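Local atomic coordinates of cofilin (Streptomyces griseoflavus, PDB entry 5IVU), a protein that probably binds actin, as a bacterial member of the ADF/cofilin family of actin-binding proteins. Residues Q121-D124 / F125-A129. Sequence-based numbering, arbitrary orientation.
Sequences QGTD and FSEVA
Glu127 reaches back to Thr123 and takes two hydrogen bonds on a single carboxylate oxygen, a compact example of how a side chain can secure the turn that follows a strand. The backbone N of Thr123 meets OE1 of Glu127 at 2.7 Å, nearly along the C-O direction and with an N-H...O angle of 165°. The hydroxyl OG1 of Thr123 donates to that same OE1 from the syn side, 31° out of the carboxylate plane. Glu127 gets there by keeping CG anti to its carbonyl carbon and running extended beyond it, which carries OE1 back to the N-H and OG1 of Thr123. With an alanine here, the N-H and hydroxyl of Thr123 would probably lose their shared acceptor, leaving the hydroxyl freer to turn.

Asp124 supplies the second set of polar contacts. Its carbonyl O accepts the backbone N of Glu127 at 3.0 Å, with the donor well above the carbonyl plane, while its OD1 takes a longer bond from the same N at 3.3 Å. OD1 also accepts the hydroxyl OG of Ser126, modelled at 2.4 Å, very short for a hydrogen bond and so of doubtful precision.

The price is paid in charge: OD2 of Asp124 lies 3.5 Å from OE2 of Glu127, the two carboxylate planes 44° apart, a closeness that would tend to raise the proton affinity of one of them.

Apolar packing is slighter, with CG1 of Val128 4.2 Å from CA of Gly122, where there is no side chain. Val128 also rests on Val87 and Trp89 of the neighbouring strand 81-89.

Side-chain and backbone bonds thus together shape a short turn, helical in its backbone angles at 125-127 but without the regular helix bonds, at the end of edge strand 118-122, which redirects the ADF-homology fold into its C-terminal helix 130-136.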
loop_
_atom_site.group_PDB
_atom_site.type_symbol
_atom_site.label_atom_id
_atom_site.label_comp_id
_atom_site.label_asym_id
_atom_site.label_seq_id
_atom_site.Cartn_x
_atom_site.Cartn_y
_atom_site.Cartn_z
ATOM N N GLN A 121 -7.678 -5.436 -1.746
ATOM C CA GLN A 121 -6.979 -6.360 -2.618
ATOM C C GLN A 121 -7.343 -5.893 -4.020
ATOM O O GLN A 121 -8.522 -5.821 -4.358
ATOM C CB GLN A 121 -7.458 -7.786 -2.346
ATOM C CG GLN A 121 -6.719 -8.888 -3.110
ATOM C CD GLN A 121 -5.341 -9.240 -2.541
ATOM O OE1 GLN A 121 -5.141 -9.283 -1.324
ATOM N NE2 GLN A 121 -4.390 -9.524 -3.433
ATOM N N GLY A 122 -6.346 -5.507 -4.806
ATOM C CA GLY A 122 -6.576 -4.937 -6.132
ATOM C C GLY A 122 -5.927 -5.787 -7.201
ATOM O O GLY A 122 -4.713 -5.986 -7.164
ATOM N N THR A 123 -6.739 -6.261 -8.155
ATOM C CA THR A 123 -6.271 -7.015 -9.326
ATOM C C THR A 123 -6.380 -6.265 -10.654
ATOM O O THR A 123 -5.911 -6.754 -11.685
ATOM C CB THR A 123 -7.051 -8.328 -9.476
ATOM O OG1 THR A 123 -8.452 -8.037 -9.548
ATOM C CG2 THR A 123 -6.785 -9.236 -8.291
ATOM N N ASP A 124 -6.985 -5.090 -10.638
ATOM C CA ASP A 124 -7.078 -4.253 -11.846
ATOM C C ASP A 124 -7.251 -2.800 -11.367
ATOM O O ASP A 124 -7.601 -2.557 -10.201
ATOM C CB ASP A 124 -8.164 -4.746 -12.846
ATOM C CG ASP A 124 -9.550 -4.718 -12.270
ATOM O OD1 ASP A 124 -9.957 -3.624 -11.847
ATOM O OD2 ASP A 124 -10.230 -5.778 -12.257
ATOM N N PHE A 125 -6.965 -1.848 -12.242
ATOM C CA PHE A 125 -6.975 -0.439 -11.850
ATOM C C PHE A 125 -8.336 0.064 -11.357
ATOM O O PHE A 125 -8.367 0.937 -10.505
ATOM C CB PHE A 125 -6.391 0.460 -12.953
ATOM C CG PHE A 125 -4.882 0.409 -13.032
ATOM C CD1 PHE A 125 -4.097 0.996 -12.035
ATOM C CD2 PHE A 125 -4.246 -0.242 -14.083
ATOM C CE1 PHE A 125 -2.712 0.943 -12.089
ATOM C CE2 PHE A 125 -2.864 -0.302 -14.143
ATOM C CZ PHE A 125 -2.097 0.289 -13.148
ATOM N N SER A 126 -9.437 -0.511 -11.830
ATOM C CA SER A 126 -10.775 -0.127 -11.328
ATOM C C SER A 126 -10.991 -0.467 -9.847
ATOM O O SER A 126 -11.760 0.213 -9.162
ATOM C CB SER A 126 -11.886 -0.788 -12.139
ATOM O OG SER A 126 -11.877 -2.194 -11.963
ATOM N N GLU A 127 -10.310 -1.511 -9.374
ATOM C CA GLU A 127 -10.398 -1.942 -7.980
ATOM C C GLU A 127 -9.625 -1.052 -6.995
ATOM O O GLU A 127 -9.875 -1.115 -5.801
ATOM C CB GLU A 127 -9.984 -3.412 -7.863
ATOM C CG GLU A 127 -10.978 -4.312 -8.580
ATOM C CD GLU A 127 -10.590 -5.779 -8.619
ATOM O OE1 GLU A 127 -9.464 -6.136 -8.224
ATOM O OE2 GLU A 127 -11.421 -6.584 -9.091
ATOM N N VAL A 128 -8.710 -0.226 -7.497
ATOM C CA VAL A 128 -7.998 0.772 -6.680
ATOM C C VAL A 128 -8.325 2.221 -7.071
ATOM O O VAL A 128 -7.689 3.149 -6.570
ATOM C CB VAL A 128 -6.463 0.543 -6.694
ATOM C CG1 VAL A 128 -6.132 -0.787 -6.026
ATOM C CG2 VAL A 128 -5.886 0.589 -8.113
ATOM N N ALA A 129 -9.313 2.415 -7.947
ATOM C CA ALA A 129 -9.801 3.756 -8.311
ATOM C C ALA A 129 -10.373 4.440 -7.086
ATOM O O ALA A 129 -10.953 3.772 -6.228
ATOM C CB ALA A 129 -10.879 3.666 -9.380
#